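Putative hydrolase (Chloroflexus aurantiacus J-10-fl, PDB 3CMN) probably acts as a metal-dependent hydrolase of the zincin-like metallopeptidase family, though its natural substrate is not known. Local coordinates at residues A[195-200]-A[338-343]; A[258-263]-A[344-349]; A[65-70]-A[188-193]; A[265-270]-A[322-327]. All coordinates share one frame; numbering follows the deposited sequence.

Contact 1: residues A[195-200]-A[338-343]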
# COMPACT_ATOMS: atom_id res chain seq x y z
N TYR A 195 9.05 -4.27 -10.98
CA TYR A 195 10.11 -3.36 -11.39
C TYR A 195 11.08 -3.38 -10.22
O TYR A 195 10.84 -2.74 -9.21
CB TYR A 195 9.54 -1.96 -11.60
CG TYR A 195 8.22 -1.99 -12.34
CD1 TYR A 195 7.02 -1.85 -11.65
CD2 TYR A 195 8.17 -2.25 -13.71
CE1 TYR A 195 5.79 -1.97 -12.30
CE2 TYR A 195 6.95 -2.38 -14.37
CZ TYR A 195 5.76 -2.24 -13.66
OH TYR A 195 4.53 -2.39 -14.29
N PRO A 196 12.19 -4.11 -10.35
CA PRO A 196 13.20 -4.23 -9.29
C PRO A 196 13.72 -2.94 -8.65
O PRO A 196 14.05 -2.93 -7.46
CB PRO A 196 14.31 -5.03 -9.96
CG PRO A 196 13.54 -5.91 -10.90
CD PRO A 196 12.57 -4.92 -11.52
N TRP A 197 13.80 -1.86 -9.41
CA TRP A 197 14.29 -0.61 -8.84
C TRP A 197 13.38 0.06 -7.81
O TRP A 197 13.85 0.86 -6.99
CB TRP A 197 14.59 0.40 -9.94
CG TRP A 197 13.40 0.80 -10.77
CD1 TRP A 197 13.05 0.29 -11.99
CD2 TRP A 197 12.45 1.84 -10.48
NE1 TRP A 197 11.96 0.96 -12.49
CE2 TRP A 197 11.57 1.91 -11.59
CE3 TRP A 197 12.25 2.71 -9.41
CZ2 TRP A 197 10.52 2.83 -11.65
CZ3 TRP A 197 11.21 3.62 -9.46
CH2 TRP A 197 10.35 3.68 -10.58
N VAL A 198 12.09 -0.24 -7.83
CA VAL A 198 11.18 0.43 -6.92
C VAL A 198 11.54 0.36 -5.44
O VAL A 198 11.60 1.39 -4.78
CB VAL A 198 9.72 -0.02 -7.16
CG1 VAL A 198 8.77 0.80 -6.26
CG2 VAL A 198 9.34 0.22 -8.62
N ARG A 199 11.79 -0.84 -4.92
CA ARG A 199 12.15 -0.97 -3.51
C ARG A 199 13.55 -0.43 -3.22
O ARG A 199 13.80 0.13 -2.16
CB ARG A 199 12.01 -2.42 -3.05
CG ARG A 199 10.59 -2.75 -2.57
CD ARG A 199 10.34 -4.24 -2.38
NE ARG A 199 8.98 -4.50 -1.90
CZ ARG A 199 8.37 -5.67 -1.97
NH1 ARG A 199 8.98 -6.72 -2.51
NH2 ARG A 199 7.12 -5.79 -1.53
N THR A 200 14.46 -0.59 -4.18
CA THR A 200 15.82 -0.08 -4.02
C THR A 200 15.72 1.43 -3.89
O THR A 200 16.29 2.03 -2.97
CB THR A 200 16.68 -0.41 -5.25
OG1 THR A 200 16.70 -1.83 -5.46
CG2 THR A 200 18.13 0.09 -5.05
N ARG A 338 5.90 4.12 -19.20
CA ARG A 338 7.29 4.58 -19.16
C ARG A 338 7.70 5.04 -17.77
O ARG A 338 8.89 5.10 -17.45
CB ARG A 338 7.49 5.71 -20.16
CG ARG A 338 7.48 5.27 -21.59
CD ARG A 338 7.71 6.46 -22.47
NE ARG A 338 7.65 6.11 -23.88
CZ ARG A 338 7.89 6.98 -24.85
NH1 ARG A 338 8.21 8.24 -24.55
NH2 ARG A 338 7.82 6.60 -26.12
N VAL A 339 6.72 5.36 -16.94
CA VAL A 339 7.00 5.81 -15.59
C VAL A 339 7.69 4.68 -14.78
O VAL A 339 8.34 4.95 -13.78
CB VAL A 339 5.68 6.26 -14.89
CG1 VAL A 339 4.84 5.04 -14.46
CG2 VAL A 339 5.99 7.16 -13.72
N TRP A 340 7.56 3.43 -15.26
CA TRP A 340 8.14 2.25 -14.59
C TRP A 340 9.53 1.82 -15.07
O TRP A 340 10.05 0.79 -14.64
CB TRP A 340 7.22 1.03 -14.76
CG TRP A 340 5.88 1.14 -14.11
CD1 TRP A 340 4.66 1.09 -14.73
CD2 TRP A 340 5.61 1.35 -12.71
NE1 TRP A 340 3.65 1.26 -13.81
CE2 TRP A 340 4.20 1.43 -12.56
CE3 TRP A 340 6.42 1.49 -11.57
CZ2 TRP A 340 3.59 1.63 -11.32
CZ3 TRP A 340 5.81 1.69 -10.34
CH2 TRP A 340 4.41 1.77 -10.22
N GLU A 341 10.13 2.58 -15.98
CA GLU A 341 11.44 2.22 -16.50
C GLU A 341 12.58 2.56 -15.56
O GLU A 341 13.59 1.87 -15.54
CB GLU A 341 11.69 2.90 -17.84
CG GLU A 341 10.71 2.46 -18.92
CD GLU A 341 10.87 3.23 -20.21
OE1 GLU A 341 10.74 4.47 -20.19
OE2 GLU A 341 11.12 2.59 -21.26
N ARG A 342 12.40 3.62 -14.77
CA ARG A 342 13.42 4.09 -13.85
C ARG A 342 12.87 5.16 -12.90
O ARG A 342 11.84 5.77 -13.18
CB ARG A 342 14.60 4.66 -14.66
CG ARG A 342 14.25 5.92 -15.47
CD ARG A 342 15.39 6.36 -16.43
NE ARG A 342 15.68 5.35 -17.44
CZ ARG A 342 16.54 4.34 -17.29
NH1 ARG A 342 17.22 4.21 -16.17
NH2 ARG A 342 16.68 3.44 -18.26
N PRO A 343 13.56 5.41 -11.77
CA PRO A 343 13.10 6.42 -10.81
C PRO A 343 12.97 7.79 -11.45
O PRO A 343 12.08 8.58 -11.10
CB PRO A 343 14.19 6.40 -9.73
CG PRO A 343 14.65 4.98 -9.74
CD PRO A 343 14.72 4.67 -11.23
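Tyr195 lies flat on the indole of Trp340, and Trp197 bonds to the backbone of the same tryptophan. The stack and the bond join residues 195-197, at the start of helix 197-210, to segment 338-343 in this mostly helical protein, assigned to the zincin-like metallopeptidases. Tyr195 CB passes 4.1 Å from Trp340 O, and CG lies 4.0 Å from Trp340 CB, which sits over the ring in a CH-pi contact. Tyr195 CD1 covers Trp340 CE3 at 3.4 Å, and CE1 covers Trp340 CD2 at the same distance. On the other flank CE2 meets Trp340 CB, while Tyr195 CZ lies 3.4 Å from Trp340 CG. Tyr195 OH ends 3.5 Å from Trp340 CD1. The pair is an offset stack with planes only 3° apart. Trp197 has CG between backbone N and carbonyl carbon, the crowded position, and one indole face lies against Arg342 and Pro343. Arg342 CA lies over its five-membered ring and Pro343 CD over the six-membered one, with Trp197 CE3 3.3 Å from Pro343 CG. Trp197 NE1 donates 2.9 Å to Trp340 O; the bond is fairly straight (155°) and runs in the indole plane, but the nitrogen stands 60° out of the carbonyl plane.

Contact 2: residues A[258-263]-A[344-349]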
# COMPACT_ATOMS: atom_id res chain seq x y z
N GLN A 258 6.57 11.35 -1.66
CA GLN A 258 5.19 11.70 -1.90
C GLN A 258 4.77 11.42 -3.34
O GLN A 258 3.71 10.85 -3.57
CB GLN A 258 4.96 13.17 -1.56
CG GLN A 258 4.89 13.44 -0.07
CD GLN A 258 4.90 14.92 0.27
OE1 GLN A 258 4.33 15.73 -0.46
NE2 GLN A 258 5.52 15.27 1.39
N ALA A 259 5.61 11.80 -4.30
CA ALA A 259 5.27 11.56 -5.70
C ALA A 259 5.25 10.06 -6.03
O ALA A 259 4.45 9.62 -6.84
CB ALA A 259 6.25 12.30 -6.61
N LEU A 260 6.13 9.28 -5.41
CA LEU A 260 6.16 7.84 -5.65
C LEU A 260 4.88 7.20 -5.09
O LEU A 260 4.20 6.44 -5.77
CB LEU A 260 7.40 7.21 -4.98
CG LEU A 260 7.45 5.67 -4.90
CD1 LEU A 260 7.64 5.06 -6.30
CD2 LEU A 260 8.61 5.24 -3.98
N MET A 261 4.56 7.52 -3.84
CA MET A 261 3.37 6.98 -3.21
C MET A 261 2.12 7.34 -4.04
O MET A 261 1.24 6.51 -4.24
CB MET A 261 3.25 7.51 -1.77
CG MET A 261 3.69 6.50 -0.69
SD MET A 261 5.30 5.70 -0.94
CE MET A 261 4.80 4.15 -1.68
N SER A 262 2.09 8.56 -4.55
CA SER A 262 0.97 9.02 -5.37
C SER A 262 0.82 8.23 -6.68
O SER A 262 -0.28 7.81 -7.04
CB SER A 262 1.14 10.50 -5.68
OG SER A 262 0.06 10.95 -6.48
N LEU A 263 1.92 8.05 -7.39
CA LEU A 263 1.89 7.30 -8.64
C LEU A 263 1.49 5.84 -8.39
O LEU A 263 0.70 5.25 -9.13
CB LEU A 263 3.27 7.33 -9.31
CG LEU A 263 3.26 6.49 -10.58
CD1 LEU A 263 2.70 7.33 -11.70
CD2 LEU A 263 4.64 5.99 -10.90
N GLU A 344 13.87 8.07 -12.39
CA GLU A 344 13.89 9.34 -13.10
C GLU A 344 12.64 9.62 -13.91
O GLU A 344 12.31 10.78 -14.16
CB GLU A 344 15.11 9.40 -14.02
CG GLU A 344 16.29 10.15 -13.43
CD GLU A 344 16.76 9.57 -12.10
OE1 GLU A 344 17.07 8.36 -12.05
OE2 GLU A 344 16.82 10.34 -11.11
N ASN A 345 11.94 8.56 -14.32
CA ASN A 345 10.72 8.72 -15.11
C ASN A 345 9.47 8.94 -14.27
O ASN A 345 8.37 9.07 -14.82
CB ASN A 345 10.52 7.52 -16.04
CG ASN A 345 11.48 7.52 -17.21
OD1 ASN A 345 12.28 8.45 -17.35
ND2 ASN A 345 11.41 6.50 -18.05
N LEU A 346 9.62 8.96 -12.95
CA LEU A 346 8.48 9.20 -12.07
C LEU A 346 8.23 10.69 -12.13
O LEU A 346 9.17 11.47 -12.21
CB LEU A 346 8.80 8.83 -10.62
CG LEU A 346 9.05 7.38 -10.22
CD1 LEU A 346 9.54 7.35 -8.79
CD2 LEU A 346 7.77 6.55 -10.37
N PRO A 347 6.96 11.10 -12.11
CA PRO A 347 6.69 12.53 -12.16
C PRO A 347 6.98 13.18 -10.82
O PRO A 347 7.05 12.50 -9.80
CB PRO A 347 5.20 12.59 -12.50
CG PRO A 347 4.67 11.40 -11.75
CD PRO A 347 5.71 10.32 -12.08
N SER A 348 7.16 14.50 -10.83
CA SER A 348 7.39 15.23 -9.60
C SER A 348 5.96 15.47 -9.10
O SER A 348 5.00 15.14 -9.80
CB SER A 348 8.07 16.56 -9.88
OG SER A 348 7.24 17.38 -10.69
N MET A 349 5.81 16.05 -7.91
CA MET A 349 4.46 16.33 -7.44
C MET A 349 3.84 17.33 -8.41
O MET A 349 2.65 17.29 -8.69
CB MET A 349 4.49 16.89 -6.01
CG MET A 349 4.45 15.80 -4.94
SD MET A 349 3.06 14.66 -5.14
CE MET A 349 1.72 15.79 -5.13
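Leu346 packs from the loop against helix 248-279 and meets two leucines, one with each methyl. Its CG is anti to the carbonyl carbon, beside the backbone N, and from there the branch splits. Leu346 CD1 touches Leu260 CD1 at 3.9 Å, the two side chains crossing at a slant. Leu346 CD2 comes up against Leu263 CD2 at 3.2 Å, shorter than ordinary van der Waals contact, so the exact fit of this pair is doubtful. Trp197 and Tyr201 of helix 197-210 also touch Leu346, and Val339 packs on it as well.

Ala259 lies where the backbones come closest, its CA 5.1 Å from Met349 CA. The small Ala259 CB sits 3.3 Å from Pro347 O. In this mostly helical protein, placed by sequence among the zincin-like metallopeptidases, the contact is loop-on-helix packing: residues 346-349 pack on helix 248-279 as the chain enters helix 349-353. Ser348 is the N-cap of that helix, its side chain capping a backbone N in the first turn, while its own N is bonded to Glu351 OE1, a pairing consistent with a capping box.

Met349 begins the helix. Its chain is bent at both chi2 and chi3, and Met349 SD lies 3.8 Å from Ala259 CA; the sulfur also meets Ala259 CB at 4.2 Å. Leu263 CD1 meets the proline ring at Pro347 CD, 4.3 Å away, and Phe323 of helix 319-331 packs against both residues.

Contact 3: residues A[65-70]-A[188-193]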
# COMPACT_ATOMS: atom_id res chain seq x y z
N VAL A 65 4.40 -7.35 -17.78
CA VAL A 65 5.53 -7.80 -16.97
C VAL A 65 5.02 -8.89 -16.06
O VAL A 65 3.82 -9.00 -15.82
CB VAL A 65 6.13 -6.69 -16.08
CG1 VAL A 65 6.95 -5.74 -16.93
CG2 VAL A 65 5.01 -5.94 -15.36
N ARG A 66 5.93 -9.70 -15.56
CA ARG A 66 5.56 -10.78 -14.68
C ARG A 66 6.24 -10.57 -13.34
O ARG A 66 7.11 -9.71 -13.21
CB ARG A 66 5.98 -12.12 -15.29
CG ARG A 66 5.18 -12.49 -16.54
CD ARG A 66 5.56 -13.86 -17.04
NE ARG A 66 6.84 -13.84 -17.74
CZ ARG A 66 6.99 -13.54 -19.03
NH1 ARG A 66 5.94 -13.23 -19.78
NH2 ARG A 66 8.20 -13.54 -19.58
N LEU A 67 5.82 -11.34 -12.35
CA LEU A 67 6.42 -11.25 -11.04
C LEU A 67 7.66 -12.12 -11.02
O LEU A 67 7.70 -13.18 -11.64
CB LEU A 67 5.46 -11.75 -9.96
CG LEU A 67 4.26 -10.90 -9.59
CD1 LEU A 67 3.54 -11.58 -8.44
CD2 LEU A 67 4.69 -9.50 -9.19
N PRO A 68 8.70 -11.67 -10.32
CA PRO A 68 9.93 -12.46 -10.25
C PRO A 68 9.61 -13.79 -9.60
O PRO A 68 10.25 -14.81 -9.87
CB PRO A 68 10.83 -11.60 -9.37
CG PRO A 68 10.37 -10.20 -9.67
CD PRO A 68 8.87 -10.35 -9.68
N GLU A 69 8.58 -13.77 -8.75
CA GLU A 69 8.14 -14.96 -8.01
C GLU A 69 6.61 -15.03 -8.03
O GLU A 69 5.93 -14.17 -7.45
CB GLU A 69 8.64 -14.87 -6.57
CG GLU A 69 8.84 -16.19 -5.84
CD GLU A 69 9.28 -15.98 -4.40
OE1 GLU A 69 9.99 -14.98 -4.13
OE2 GLU A 69 8.91 -16.80 -3.53
N PRO A 70 6.03 -16.04 -8.70
CA PRO A 70 4.56 -16.14 -8.73
C PRO A 70 4.01 -16.27 -7.31
O PRO A 70 4.66 -16.84 -6.44
CB PRO A 70 4.32 -17.41 -9.55
CG PRO A 70 5.53 -17.48 -10.44
CD PRO A 70 6.65 -17.09 -9.51
N HIS A 188 -0.64 -3.90 -6.44
CA HIS A 188 0.47 -3.35 -5.67
C HIS A 188 1.67 -4.28 -5.57
O HIS A 188 2.80 -3.82 -5.43
CB HIS A 188 -0.02 -2.93 -4.29
CG HIS A 188 -0.93 -1.75 -4.33
ND1 HIS A 188 -0.85 -0.72 -3.41
CD2 HIS A 188 -1.89 -1.40 -5.21
CE1 HIS A 188 -1.72 0.22 -3.74
NE2 HIS A 188 -2.37 -0.17 -4.83
N ALA A 189 1.43 -5.58 -5.66
CA ALA A 189 2.53 -6.54 -5.60
C ALA A 189 3.37 -6.35 -6.86
O ALA A 189 4.60 -6.41 -6.83
CB ALA A 189 1.99 -7.95 -5.53
N PHE A 190 2.68 -6.12 -7.97
CA PHE A 190 3.33 -5.89 -9.25
C PHE A 190 4.10 -4.56 -9.20
O PHE A 190 5.28 -4.51 -9.54
CB PHE A 190 2.29 -5.84 -10.39
CG PHE A 190 2.03 -7.18 -11.05
CD1 PHE A 190 1.29 -8.17 -10.40
CD2 PHE A 190 2.56 -7.45 -12.31
CE1 PHE A 190 1.07 -9.41 -11.00
CE2 PHE A 190 2.35 -8.70 -12.93
CZ PHE A 190 1.60 -9.68 -12.27
N GLU A 191 3.43 -3.50 -8.76
CA GLU A 191 4.04 -2.18 -8.68
C GLU A 191 5.28 -2.16 -7.80
O GLU A 191 6.24 -1.44 -8.08
CB GLU A 191 3.03 -1.15 -8.16
CG GLU A 191 1.76 -1.03 -8.99
CD GLU A 191 0.81 0.01 -8.42
OE1 GLU A 191 1.03 1.21 -8.64
OE2 GLU A 191 -0.16 -0.39 -7.74
N PHE A 192 5.28 -2.97 -6.75
CA PHE A 192 6.42 -3.04 -5.84
C PHE A 192 7.46 -4.08 -6.19
O PHE A 192 8.61 -3.95 -5.77
CB PHE A 192 5.96 -3.31 -4.40
CG PHE A 192 5.47 -2.09 -3.67
CD1 PHE A 192 4.12 -1.78 -3.64
CD2 PHE A 192 6.37 -1.23 -3.04
CE1 PHE A 192 3.67 -0.64 -3.00
CE2 PHE A 192 5.92 -0.08 -2.40
CZ PHE A 192 4.57 0.22 -2.38
N GLU A 193 7.08 -5.09 -6.97
CA GLU A 193 8.01 -6.16 -7.30
C GLU A 193 8.30 -6.43 -8.77
O GLU A 193 9.33 -7.01 -9.09
CB GLU A 193 7.54 -7.45 -6.62
CG GLU A 193 7.31 -7.27 -5.12
CD GLU A 193 6.50 -8.41 -4.50
OE1 GLU A 193 5.40 -8.70 -5.02
OE2 GLU A 193 6.96 -9.00 -3.50
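Ala189 meets Leu67 through its carbonyl: Leu67 CD2 lies 3.9 Å from Ala189 O. The segment 188-193 is the last part of helix 174-193, whose HExxH pattern, with His188 at its end, is consistent with the metal site of a zincin; no metal is bound there. Phe190 follows and carries most of the helix's share of the contact. Leu67 crosses the phenyl at about a right angle; its CG, anti to the carbonyl carbon (chi1 -73°), lies 3.8 Å from Phe190 CE1. Leu67 CD2 sits over one face, 3.9 Å from the Phe190 ring centre and 14° off the normal. At the edge, near the ring plane, Val65 O approaches Phe190 CE2 to 3.3 Å, and Val65 CG2 rests 4.2 Å from Phe190 CD2. Ile59 and Ala60 of helix 41-63 touch the ring as well. An alanine in place of Phe190 would probably leave Leu67 CD2 without a ring to lie over and open a gap beside Val65. Glu193 ends the helix; Pro68 CG stands 3.4 Å from Glu193 O, and the carboxylate forms a salt bridge with Arg199 through OE2. No hydrogen bond joins the two segments, so attraction rests on dispersion, a CH-pi contact and probably a mild pull between Val65 O and the ring's slightly positive rim.

Contact 4: residues A[265-270]-A[322-327]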
# COMPACT_ATOMS: atom_id res chain seq x y z
N GLU A 265 -0.40 4.66 -6.11
CA GLU A 265 -1.84 4.60 -5.87
C GLU A 265 -2.64 4.90 -7.14
O GLU A 265 -3.57 4.17 -7.48
CB GLU A 265 -2.27 5.59 -4.78
CG GLU A 265 -1.77 5.23 -3.39
CD GLU A 265 -2.23 3.84 -2.95
OE1 GLU A 265 -3.46 3.61 -2.91
OE2 GLU A 265 -1.35 2.99 -2.66
N GLY A 266 -2.25 5.97 -7.82
CA GLY A 266 -2.92 6.37 -9.05
C GLY A 266 -2.79 5.34 -10.16
O GLY A 266 -3.76 5.03 -10.85
N TYR A 267 -1.59 4.80 -10.34
CA TYR A 267 -1.40 3.81 -11.38
C TYR A 267 -2.16 2.55 -10.98
O TYR A 267 -2.74 1.87 -11.82
CB TYR A 267 0.08 3.47 -11.56
CG TYR A 267 0.41 3.08 -12.98
CD1 TYR A 267 0.96 4.01 -13.85
CD2 TYR A 267 0.14 1.79 -13.45
CE1 TYR A 267 1.24 3.69 -15.17
CE2 TYR A 267 0.42 1.45 -14.78
CZ TYR A 267 0.97 2.41 -15.64
OH TYR A 267 1.25 2.12 -16.97
N GLY A 268 -2.14 2.25 -9.69
CA GLY A 268 -2.84 1.07 -9.20
C GLY A 268 -4.33 1.23 -9.35
O GLY A 268 -5.03 0.27 -9.68
N ASN A 269 -4.84 2.44 -9.12
CA ASN A 269 -6.27 2.70 -9.25
C ASN A 269 -6.68 2.70 -10.72
O ASN A 269 -7.85 2.52 -11.05
CB ASN A 269 -6.67 4.03 -8.60
CG ASN A 269 -6.66 3.97 -7.07
OD1 ASN A 269 -7.03 2.95 -6.48
ND2 ASN A 269 -6.25 5.07 -6.43
N HIS A 270 -5.71 2.89 -11.61
CA HIS A 270 -6.00 2.90 -13.03
C HIS A 270 -6.14 1.48 -13.54
O HIS A 270 -7.00 1.18 -14.37
CB HIS A 270 -4.88 3.59 -13.81
CG HIS A 270 -5.13 3.63 -15.28
ND1 HIS A 270 -5.95 4.57 -15.87
CD2 HIS A 270 -4.71 2.82 -16.27
CE1 HIS A 270 -6.04 4.32 -17.16
NE2 HIS A 270 -5.29 3.26 -17.43
N ALA A 322 -5.54 11.10 -11.62
CA ALA A 322 -5.88 11.98 -12.73
C ALA A 322 -4.64 12.18 -13.58
O ALA A 322 -4.73 12.40 -14.79
CB ALA A 322 -6.37 13.32 -12.20
N PHE A 323 -3.47 12.10 -12.94
CA PHE A 323 -2.22 12.23 -13.67
C PHE A 323 -2.19 11.09 -14.68
O PHE A 323 -2.07 11.32 -15.88
CB PHE A 323 -1.02 12.10 -12.71
CG PHE A 323 0.29 11.86 -13.41
CD1 PHE A 323 1.09 12.92 -13.83
CD2 PHE A 323 0.70 10.56 -13.72
CE1 PHE A 323 2.26 12.69 -14.55
CE2 PHE A 323 1.87 10.32 -14.44
CZ PHE A 323 2.65 11.39 -14.85
N VAL A 324 -2.33 9.87 -14.18
CA VAL A 324 -2.31 8.69 -15.03
C VAL A 324 -3.46 8.63 -16.03
O VAL A 324 -3.26 8.19 -17.17
CB VAL A 324 -2.33 7.40 -14.17
CG1 VAL A 324 -2.23 6.18 -15.07
CG2 VAL A 324 -1.17 7.42 -13.19
N ASN A 325 -4.65 9.05 -15.63
CA ASN A 325 -5.79 9.02 -16.54
C ASN A 325 -5.54 10.03 -17.64
O ASN A 325 -5.79 9.76 -18.82
CB ASN A 325 -7.09 9.37 -15.81
CG ASN A 325 -7.60 8.23 -14.94
OD1 ASN A 325 -7.47 7.06 -15.29
ND2 ASN A 325 -8.19 8.58 -13.80
N ALA A 326 -5.01 11.18 -17.26
CA ALA A 326 -4.69 12.22 -18.21
C ALA A 326 -3.75 11.67 -19.28
O ALA A 326 -4.17 11.48 -20.43
CB ALA A 326 -4.04 13.39 -17.49
N VAL A 327 -2.50 11.38 -18.91
CA VAL A 327 -1.54 10.88 -19.89
C VAL A 327 -2.03 9.65 -20.66
O VAL A 327 -1.79 9.54 -21.86
CB VAL A 327 -0.13 10.58 -19.24
CG1 VAL A 327 0.11 11.50 -18.07
CG2 VAL A 327 -0.00 9.12 -18.84
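His270 and Asn325 are joined by the one hydrogen bond between the two segments, which belong to neighbouring helices of this mostly helical protein, assigned to the zincin-like metallopeptidases: His270 ND1 donates to Asn325 OD1 at 3.0 Å, with an N-H...O angle of 154°. The oxygen lies in the imidazole plane, at the ring edge, while ND1 is tilted 23° from the amide plane. Val324 covers one face of the same imidazole, its CG1 4.2 Å from the His270 ring centroid in a CH-pi contact. The histidine is thus met on two sides: a polar partner at its edge and a methyl over a face. An alanine in place of His270 would probably leave Asn325 OD1 without this donor and Val324 CG1 without its aromatic partner, opening a gap between the helices.

Segments 265-270 and 322-327 cross at -58° with their axes 8.5 Å apart. His270 CG is anti to its backbone N, which puts it 3.9 Å from Val324 CG1. Further out, Ile333 of helix 333-336 packs on both His270 and Tyr267, and Glu191 of helix 174-193 touches Tyr267, whose ring also makes an edge-to-face pair with Trp340. Val324, the most deeply covered residue, uses both branches. Val324 CG1 also meets Tyr267 CD1 at 4.0 Å. Gly266 presents its bare backbone to the other methyl: Val324 CG2 lies 3.9 Å from Tyr267 N and 4.0 Å from Gly266 C.

Contacts 2 and 4 are the buried ones, and both use helix 248-279: contact 2 against a loop, contact 4 against helix 319-331. Contacts 1 and 3 are only partly buried and hold the consecutive helices 197-210 and 174-193 against loops. Chemistry varies accordingly: contact 2 joins apolar side chains with no hydrogen bond across it, contact 3 has CH-pi and van der Waals contacts, contact 1 adds parallel stacking and an indole N-H bond, and contact 4 pairs an imidazole with an amide. They also touch each other, through Val339 between contacts 1 and 2, Phe323 between 2 and 4, and the Arg199-Glu193 salt bridge between 1 and 3.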